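Local coordinates for putative chemotaxis protein (Desulfovibrio vulgaris str. Hildenborough, PDB 3H4Y) that probably acts in bacterial chemotaxis as a CheX-family phosphatase of the CheC-like clan, presumably dephosphorylating the response regulator CheY, at residues S3-T17 and I27-N39. Sequence-based numbering, arbitrary orientation.
Sequences SVNGIEVAKPFIAAT and IQPQPGKPYVKKN
The carbonyl oxygen of Pro34 is gripped across the contact by the side-chain amide of Asn5, whose ND2 lies 2.8 Å from Pro34 O in an almost straight hydrogen bond (164° at the hydrogen). The acceptor sits in the plane of the amide, and this bond, together with a water that donates to Asn5 OD1, helps to set the turn of the group; with CG anti to the backbone N (chi1 -169°), the amide reaches over to Pro34 while the aliphatic chain of Lys33 crosses it, Lys33 CG lying 3.6 Å from Asn5 ND2. Another water donates to both Ser3 O and Gly32 O, tying the two backbones together. The Pro34 ring makes much of the apolar contact: its CG meets Ala10 CB at 3.7 Å and the CD1 tip of Ile14 at 4.2 Å. Ile7, in the type I' turn from Val4, extends CD1 over the backbone of the strand, 3.3 Å from Tyr35 CA, and also touches Val36 CG1. Farther along, Ile14 CG2 rests on Pro31 CG at 4.0 Å. The contact thus illustrates how a strand bearing Pro31 and Pro34, outermost in this chain's sheet, can dock an N-terminal arm and helix: strand 30-37 pairs with strand 137-144, while helix 10-25 packs Phe13 and Thr17 against strand 147-155 and helix 84-109.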
ATOM      1  N   SER A   3      21.139  -0.214 -18.248  1.00 39.51           N
ATOM      2  CA  SER A   3      22.122   0.314 -17.248  1.00 38.69           C
ATOM      3  C   SER A   3      21.473   0.283 -15.871  1.00 37.08           C
ATOM      4  O   SER A   3      20.425   0.923 -15.637  1.00 36.78           O
ATOM      5  CB  SER A   3      22.561   1.739 -17.611  1.00 40.79           C
ATOM      6  OG  SER A   3      21.516   2.681 -17.397  1.00 47.40           O
ATOM      7  N   VAL A   4      22.088  -0.450 -14.946  1.00 31.60           N
ATOM      8  CA  VAL A   4      21.446  -0.660 -13.668  1.00 28.15           C
ATOM      9  C   VAL A   4      22.261  -0.248 -12.448  1.00 25.10           C
ATOM     10  O   VAL A   4      21.859  -0.553 -11.324  1.00 22.85           O
ATOM     11  CB  VAL A   4      20.916  -2.118 -13.550  1.00 29.35           C
ATOM     12  CG1 VAL A   4      19.782  -2.327 -14.565  1.00 25.84           C
ATOM     13  CG2 VAL A   4      22.043  -3.155 -13.746  1.00 27.05           C
ATOM     14  N   ASN A   5      23.378   0.456 -12.650  1.00 25.84           N
ATOM     15  CA  ASN A   5      24.143   0.977 -11.518  1.00 24.51           C
ATOM     16  C   ASN A   5      24.454  -0.147 -10.512  1.00 24.43           C
ATOM     17  O   ASN A   5      24.395   0.060  -9.290  1.00 22.07           O
ATOM     18  CB  ASN A   5      23.333   2.106 -10.838  1.00 25.35           C
ATOM     19  CG  ASN A   5      24.144   2.896  -9.800  1.00 23.99           C
ATOM     20  OD1 ASN A   5      25.371   3.022  -9.903  1.00 22.74           O
ATOM     21  ND2 ASN A   5      23.449   3.426  -8.794  1.00 19.49           N
ATOM     22  N   GLY A   6      24.760  -1.335 -11.051  1.00 24.03           N
ATOM     23  CA  GLY A   6      25.106  -2.516 -10.252  1.00 24.50           C
ATOM     24  C   GLY A   6      23.958  -3.204  -9.528  1.00 24.43           C
ATOM     25  O   GLY A   6      24.203  -4.065  -8.678  1.00 23.99           O
ATOM     26  N   ILE A   7      22.714  -2.831  -9.847  1.00 22.62           N
ATOM     27  CA  ILE A   7      21.545  -3.373  -9.162  1.00 21.85           C
ATOM     28  C   ILE A   7      20.829  -4.306 -10.124  1.00 21.97           C
ATOM     29  O   ILE A   7      20.000  -3.872 -10.933  1.00 18.74           O
ATOM     30  CB  ILE A   7      20.616  -2.245  -8.688  1.00 23.36           C
ATOM     31  CG1 ILE A   7      21.382  -1.296  -7.765  1.00 22.89           C
ATOM     32  CG2 ILE A   7      19.392  -2.807  -7.951  1.00 21.28           C
ATOM     33  CD1 ILE A   7      20.682   0.017  -7.574  1.00 26.47           C
ATOM     34  N   GLU A   8      21.193  -5.586 -10.051  1.00 18.88           N
ATOM     35  CA  GLU A   8      20.629  -6.616 -10.939  1.00 18.77           C
ATOM     36  C   GLU A   8      19.111  -6.760 -10.871  1.00 13.94           C
ATOM     37  O   GLU A   8      18.484  -6.980 -11.915  1.00 13.23           O
ATOM     38  CB  GLU A   8      21.256  -7.985 -10.682  1.00 22.04           C
ATOM     39  CG  GLU A   8      22.632  -8.138 -11.299  1.00 29.85           C
ATOM     40  CD  GLU A   8      22.579  -7.997 -12.807  1.00 37.98           C
ATOM     41  OE1 GLU A   8      21.912  -8.837 -13.456  1.00 41.07           O
ATOM     42  OE2 GLU A   8      23.194  -7.041 -13.333  1.00 42.12           O
ATOM     43  N   VAL A   9      18.524  -6.635  -9.682  1.00 14.39           N
ATOM     44  CA  VAL A   9      17.067  -6.694  -9.580  1.00 15.57           C
ATOM     45  C   VAL A   9      16.343  -5.531 -10.293  1.00 13.95           C
ATOM     46  O   VAL A   9      15.139  -5.595 -10.494  1.00 12.45           O
ATOM     47  CB  VAL A   9      16.549  -6.809  -8.138  1.00 17.75           C
ATOM     48  CG1 VAL A   9      16.997  -8.130  -7.534  1.00 17.94           C
ATOM     49  CG2 VAL A   9      16.972  -5.603  -7.271  1.00 17.90           C
ATOM     50  N   ALA A  10      17.059  -4.481 -10.687  1.00 12.73           N
ATOM     51  CA  ALA A  10      16.419  -3.396 -11.419  1.00 11.91           C
ATOM     52  C   ALA A  10      15.996  -3.857 -12.815  1.00 12.33           C
ATOM     53  O   ALA A  10      15.064  -3.324 -13.383  1.00 12.53           O
ATOM     54  CB  ALA A  10      17.340  -2.189 -11.519  1.00 12.70           C
ATOM     55  N   LYS A  11      16.708  -4.835 -13.378  1.00 10.54           N
ATOM     56  CA  LYS A  11      16.429  -5.284 -14.743  1.00 11.29           C
ATOM     57  C   LYS A  11      14.994  -5.707 -15.022  1.00 11.80           C
ATOM     58  O   LYS A  11      14.377  -5.170 -15.950  1.00 10.82           O
ATOM     59  CB  LYS A  11      17.441  -6.350 -15.222  1.00 11.91           C
ATOM     60  CG  LYS A  11      18.862  -5.794 -15.351  1.00 19.80           C
ATOM     61  CD  LYS A  11      19.834  -6.849 -15.891  1.00 21.16           C
ATOM     62  CE  LYS A  11      21.266  -6.311 -15.963  1.00 27.81           C
ATOM     63  NZ  LYS A  11      22.260  -7.402 -16.245  1.00 31.29           N
ATOM     64  N   PRO A  12      14.440  -6.643 -14.220  1.00 10.99           N
ATOM     65  CA  PRO A  12      13.040  -7.043 -14.460  1.00 10.71           C
ATOM     66  C   PRO A  12      12.041  -5.876 -14.276  1.00 10.53           C
ATOM     67  O   PRO A  12      10.990  -5.834 -14.933  1.00  9.95           O
ATOM     68  CB  PRO A  12      12.828  -8.204 -13.471  1.00 11.51           C
ATOM     69  CG  PRO A  12      13.935  -8.091 -12.468  1.00 13.39           C
ATOM     70  CD  PRO A  12      15.068  -7.433 -13.131  1.00  9.71           C
ATOM     71  N   PHE A  13      12.351  -4.942 -13.380  1.00  9.90           N
ATOM     72  CA  PHE A  13      11.492  -3.758 -13.195  1.00 10.71           C
ATOM     73  C   PHE A  13      11.528  -2.794 -14.348  1.00 11.01           C
ATOM     74  O   PHE A  13      10.488  -2.238 -14.736  1.00 10.43           O
ATOM     75  CB  PHE A  13      11.789  -3.083 -11.844  1.00 11.72           C
ATOM     76  CG  PHE A  13      11.205  -3.838 -10.696  1.00 10.12           C
ATOM     77  CD1 PHE A  13       9.858  -3.685 -10.367  1.00 10.52           C
ATOM     78  CD2 PHE A  13      11.961  -4.780  -9.992  1.00 11.48           C
ATOM     79  CE1 PHE A  13       9.294  -4.429  -9.361  1.00 10.07           C
ATOM     80  CE2 PHE A  13      11.389  -5.520  -8.972  1.00  9.45           C
ATOM     81  CZ  PHE A  13      10.035  -5.334  -8.666  1.00 11.74           C
ATOM     82  N   ILE A  14      12.719  -2.571 -14.895  1.00 10.78           N
ATOM     83  CA  ILE A  14      12.817  -1.681 -16.047  1.00  9.79           C
ATOM     84  C   ILE A  14      12.100  -2.320 -17.240  1.00 10.58           C
ATOM     85  O   ILE A  14      11.303  -1.673 -17.905  1.00 11.25           O
ATOM     86  CB  ILE A  14      14.289  -1.357 -16.353  1.00 11.01           C
ATOM     87  CG1 ILE A  14      14.864  -0.487 -15.244  1.00 12.39           C
ATOM     88  CG2 ILE A  14      14.418  -0.658 -17.741  1.00 14.79           C
ATOM     89  CD1 ILE A  14      16.409  -0.397 -15.293  1.00 15.09           C
ATOM     90  N   ALA A  15      12.358  -3.606 -17.497  1.00  9.74           N
ATOM     91  CA  ALA A  15      11.724  -4.288 -18.593  1.00 10.07           C
ATOM     92  C   ALA A  15      10.204  -4.282 -18.466  1.00 10.02           C
ATOM     93  O   ALA A  15       9.476  -3.972 -19.437  1.00 11.98           O
ATOM     94  CB  ALA A  15      12.248  -5.748 -18.695  1.00  9.95           C
ATOM     95  N   ALA A  16       9.719  -4.612 -17.270  1.00 10.46           N
ATOM     96  CA  ALA A  16       8.265  -4.630 -16.973  1.00  9.75           C
ATOM     97  C   ALA A  16       7.616  -3.261 -17.165  1.00 10.31           C
ATOM     98  O   ALA A  16       6.568  -3.128 -17.804  1.00 10.15           O
ATOM     99  CB  ALA A  16       8.023  -5.138 -15.564  1.00 10.50           C
ATOM    100  N   THR A  17       8.266  -2.249 -16.623  1.00 10.35           N
ATOM    101  CA  THR A  17       7.762  -0.878 -16.697  1.00  8.74           C
ATOM    102  C   THR A  17       7.648  -0.385 -18.142  1.00 10.75           C
ATOM    103  O   THR A  17       6.610   0.137 -18.565  1.00 11.01           O
ATOM    104  CB  THR A  17       8.614   0.080 -15.853  1.00  9.63           C
ATOM    105  OG1 THR A  17       8.547  -0.306 -14.486  1.00 10.82           O
ATOM    106  CG2 THR A  17       8.099   1.523 -15.965  1.00  9.41           C
ATOM    107  N   ILE A  27       3.175   4.745 -24.240  1.00 12.08           N
ATOM    108  CA  ILE A  27       4.199   5.608 -23.636  1.00 13.38           C
ATOM    109  C   ILE A  27       5.466   4.811 -23.465  1.00 13.48           C
ATOM    110  O   ILE A  27       5.439   3.691 -22.943  1.00 12.87           O
ATOM    111  CB  ILE A  27       3.728   6.173 -22.259  1.00 14.18           C
ATOM    112  CG1 ILE A  27       2.530   7.077 -22.468  1.00 14.90           C
ATOM    113  CG2 ILE A  27       4.895   6.884 -21.504  1.00 12.62           C
ATOM    114  CD1 ILE A  27       1.798   7.464 -21.178  1.00 16.01           C
ATOM    115  N   GLN A  28       6.578   5.354 -23.950  1.00 12.39           N
ATOM    116  CA  GLN A  28       7.891   4.711 -23.788  1.00 15.35           C
ATOM    117  C   GLN A  28       8.632   5.456 -22.668  1.00 13.26           C
ATOM    118  O   GLN A  28       9.214   6.512 -22.907  1.00 17.07           O
ATOM    119  CB  GLN A  28       8.670   4.777 -25.100  1.00 18.50           C
ATOM    120  CG  GLN A  28       8.012   4.026 -26.245  1.00 28.93           C
ATOM    121  CD  GLN A  28       8.116   2.525 -26.122  1.00 38.06           C
ATOM    122  OE1 GLN A  28       7.361   1.798 -26.763  1.00 55.24           O
ATOM    123  NE2 GLN A  28       9.064   2.045 -25.318  1.00 40.91           N
ATOM    124  N   PRO A  29       8.617   4.914 -21.432  1.00 11.50           N
ATOM    125  CA  PRO A  29       9.248   5.620 -20.319  1.00 11.43           C
ATOM    126  C   PRO A  29      10.766   5.409 -20.347  1.00 11.72           C
ATOM    127  O   PRO A  29      11.237   4.323 -20.716  1.00 12.31           O
ATOM    128  CB  PRO A  29       8.616   4.953 -19.096  1.00 12.04           C
ATOM    129  CG  PRO A  29       8.368   3.564 -19.555  1.00  9.80           C
ATOM    130  CD  PRO A  29       8.047   3.628 -21.005  1.00 13.61           C
ATOM    131  N   GLN A  30      11.507   6.438 -19.946  1.00  9.80           N
ATOM    132  CA  GLN A  30      12.966   6.389 -19.920  1.00 10.69           C
ATOM    133  C   GLN A  30      13.423   6.243 -18.488  1.00 10.34           C
ATOM    134  O   GLN A  30      13.232   7.159 -17.691  1.00  9.30           O
ATOM    135  CB  GLN A  30      13.525   7.693 -20.503  1.00 10.40           C
ATOM    136  CG  GLN A  30      15.034   7.903 -20.311  1.00 14.25           C
ATOM    137  CD  GLN A  30      15.829   6.877 -21.074  1.00 14.32           C
ATOM    138  OE1 GLN A  30      15.728   6.810 -22.295  1.00 16.58           O
ATOM    139  NE2 GLN A  30      16.623   6.054 -20.358  1.00 15.83           N
ATOM    140  N   PRO A  31      14.056   5.121 -18.142  1.00  9.39           N
ATOM    141  CA  PRO A  31      14.594   4.987 -16.781  1.00 10.33           C
ATOM    142  C   PRO A  31      15.792   5.895 -16.523  1.00 12.45           C
ATOM    143  O   PRO A  31      16.594   6.175 -17.446  1.00 12.45           O
ATOM    144  CB  PRO A  31      15.047   3.525 -16.731  1.00 12.52           C
ATOM    145  CG  PRO A  31      15.338   3.186 -18.123  1.00 10.99           C
ATOM    146  CD  PRO A  31      14.351   3.939 -18.968  1.00 11.25           C
ATOM    147  N   GLY A  32      15.893   6.381 -15.292  1.00 12.51           N
ATOM    148  CA  GLY A  32      17.087   7.013 -14.772  1.00 11.81           C
ATOM    149  C   GLY A  32      17.911   5.938 -14.071  1.00 11.20           C
ATOM    150  O   GLY A  32      17.807   4.733 -14.388  1.00 13.78           O
ATOM    151  N   LYS A  33      18.715   6.375 -13.121  1.00 13.42           N
ATOM    152  CA  LYS A  33      19.694   5.496 -12.460  1.00 12.20           C
ATOM    153  C   LYS A  33      19.079   4.740 -11.316  1.00 10.30           C
ATOM    154  O   LYS A  33      18.624   5.353 -10.352  1.00 11.57           O
ATOM    155  CB  LYS A  33      20.857   6.323 -11.911  1.00 12.89           C
ATOM    156  CG  LYS A  33      22.023   5.470 -11.438  1.00 15.73           C
ATOM    157  CD  LYS A  33      23.266   6.292 -11.143  1.00 21.60           C
ATOM    158  CE  LYS A  33      23.163   7.055  -9.843  1.00 26.59           C
ATOM    159  NZ  LYS A  33      24.334   7.998  -9.726  1.00 35.77           N
ATOM    160  N   PRO A  34      19.087   3.394 -11.362  1.00 10.20           N
ATOM    161  CA  PRO A  34      18.594   2.698 -10.197  1.00 11.34           C
ATOM    162  C   PRO A  34      19.503   2.891  -8.996  1.00 12.04           C
ATOM    163  O   PRO A  34      20.711   3.087  -9.158  1.00 14.08           O
ATOM    164  CB  PRO A  34      18.611   1.223 -10.646  1.00 12.80           C
ATOM    165  CG  PRO A  34      18.529   1.281 -12.082  1.00 14.56           C
ATOM    166  CD  PRO A  34      19.334   2.469 -12.473  1.00 12.23           C
ATOM    167  N   TYR A  35      18.920   2.894  -7.813  1.00 11.04           N
ATOM    168  CA  TYR A  35      19.707   2.995  -6.569  1.00 11.48           C
ATOM    169  C   TYR A  35      18.979   2.307  -5.428  1.00 13.80           C
ATOM    170  O   TYR A  35      17.782   2.026  -5.514  1.00 13.87           O
ATOM    171  CB  TYR A  35      19.985   4.461  -6.212  1.00 13.69           C
ATOM    172  CG  TYR A  35      18.768   5.260  -5.804  1.00 13.62           C
ATOM    173  CD1 TYR A  35      17.969   5.855  -6.759  1.00 15.23           C
ATOM    174  CD2 TYR A  35      18.418   5.416  -4.466  1.00 17.98           C
ATOM    175  CE1 TYR A  35      16.859   6.602  -6.406  1.00 20.65           C
ATOM    176  CE2 TYR A  35      17.304   6.153  -4.098  1.00 18.39           C
ATOM    177  CZ  TYR A  35      16.529   6.745  -5.064  1.00 17.85           C
ATOM    178  OH  TYR A  35      15.382   7.465  -4.724  1.00 20.86           O
ATOM    179  N   VAL A  36      19.715   2.011  -4.361  1.00 14.76           N
ATOM    180  CA  VAL A  36      19.124   1.453  -3.138  1.00 14.79           C
ATOM    181  C   VAL A  36      19.422   2.374  -1.943  1.00 14.58           C
ATOM    182  O   VAL A  36      20.508   2.953  -1.827  1.00 15.81           O
ATOM    183  CB  VAL A  36      19.575  -0.004  -2.876  1.00 17.58           C
ATOM    184  CG1 VAL A  36      19.095  -0.931  -3.984  1.00 17.64           C
ATOM    185  CG2 VAL A  36      21.093  -0.081  -2.731  1.00 23.89           C
ATOM    186  N   LYS A  37      18.444   2.547  -1.075  1.00 12.91           N
ATOM    187  CA  LYS A  37      18.637   3.361   0.096  1.00 14.64           C
ATOM    188  C   LYS A  37      17.752   2.927   1.269  1.00 15.47           C
ATOM    189  O   LYS A  37      16.552   2.706   1.094  1.00 11.25           O
ATOM    190  CB  LYS A  37      18.338   4.807  -0.292  1.00 17.11           C
ATOM    191  CG  LYS A  37      18.507   5.832   0.801  1.00 23.23           C
ATOM    192  CD  LYS A  37      18.299   7.240   0.228  1.00 32.54           C
ATOM    193  CE  LYS A  37      17.857   8.250   1.273  1.00 37.28           C
ATOM    194  NZ  LYS A  37      18.935   8.525   2.269  1.00 46.63           N
ATOM    195  N   LYS A  38      18.330   2.842   2.466  1.00 15.06           N
ATOM    196  CA  LYS A  38      17.558   2.568   3.657  1.00 14.43           C
ATOM    197  C   LYS A  38      16.545   3.681   3.858  1.00 13.33           C
ATOM    198  O   LYS A  38      16.872   4.870   3.711  1.00 13.65           O
ATOM    199  CB  LYS A  38      18.469   2.501   4.897  1.00 15.29           C
ATOM    200  CG  LYS A  38      17.735   2.044   6.184  1.00 18.65           C
ATOM    201  CD  LYS A  38      17.420   0.536   6.184  1.00 25.98           C
ATOM    202  CE  LYS A  38      16.682   0.075   7.468  1.00 23.71           C
ATOM    203  NZ  LYS A  38      15.228   0.470   7.596  1.00 19.14           N
ATOM    204  N   ASN A  39      15.313   3.301   4.165  1.00 12.05           N
ATOM    205  CA  ASN A  39      14.217   4.255   4.414  1.00 13.78           C
ATOM    206  C   ASN A  39      13.972   5.238   3.258  1.00 13.36           C
ATOM    207  O   ASN A  39      13.537   6.369   3.473  1.00 14.11           O
ATOM    208  CB  ASN A  39      14.431   5.004   5.735  1.00 15.84           C
ATOM    209  CG  ASN A  39      14.457   4.064   6.942  1.00 15.70           C
ATOM    210  OD1 ASN A  39      13.879   2.963   6.951  1.00 16.47           O
ATOM    211  ND2 ASN A  39      15.154   4.489   7.960  1.00 23.96           N
TER
HETATM  212  O   HOH W   1      18.683   2.847 -16.149  1.00 30.27           O
HETATM  213  O   HOH W   2      26.276   5.381  -8.793  1.00 32.04           O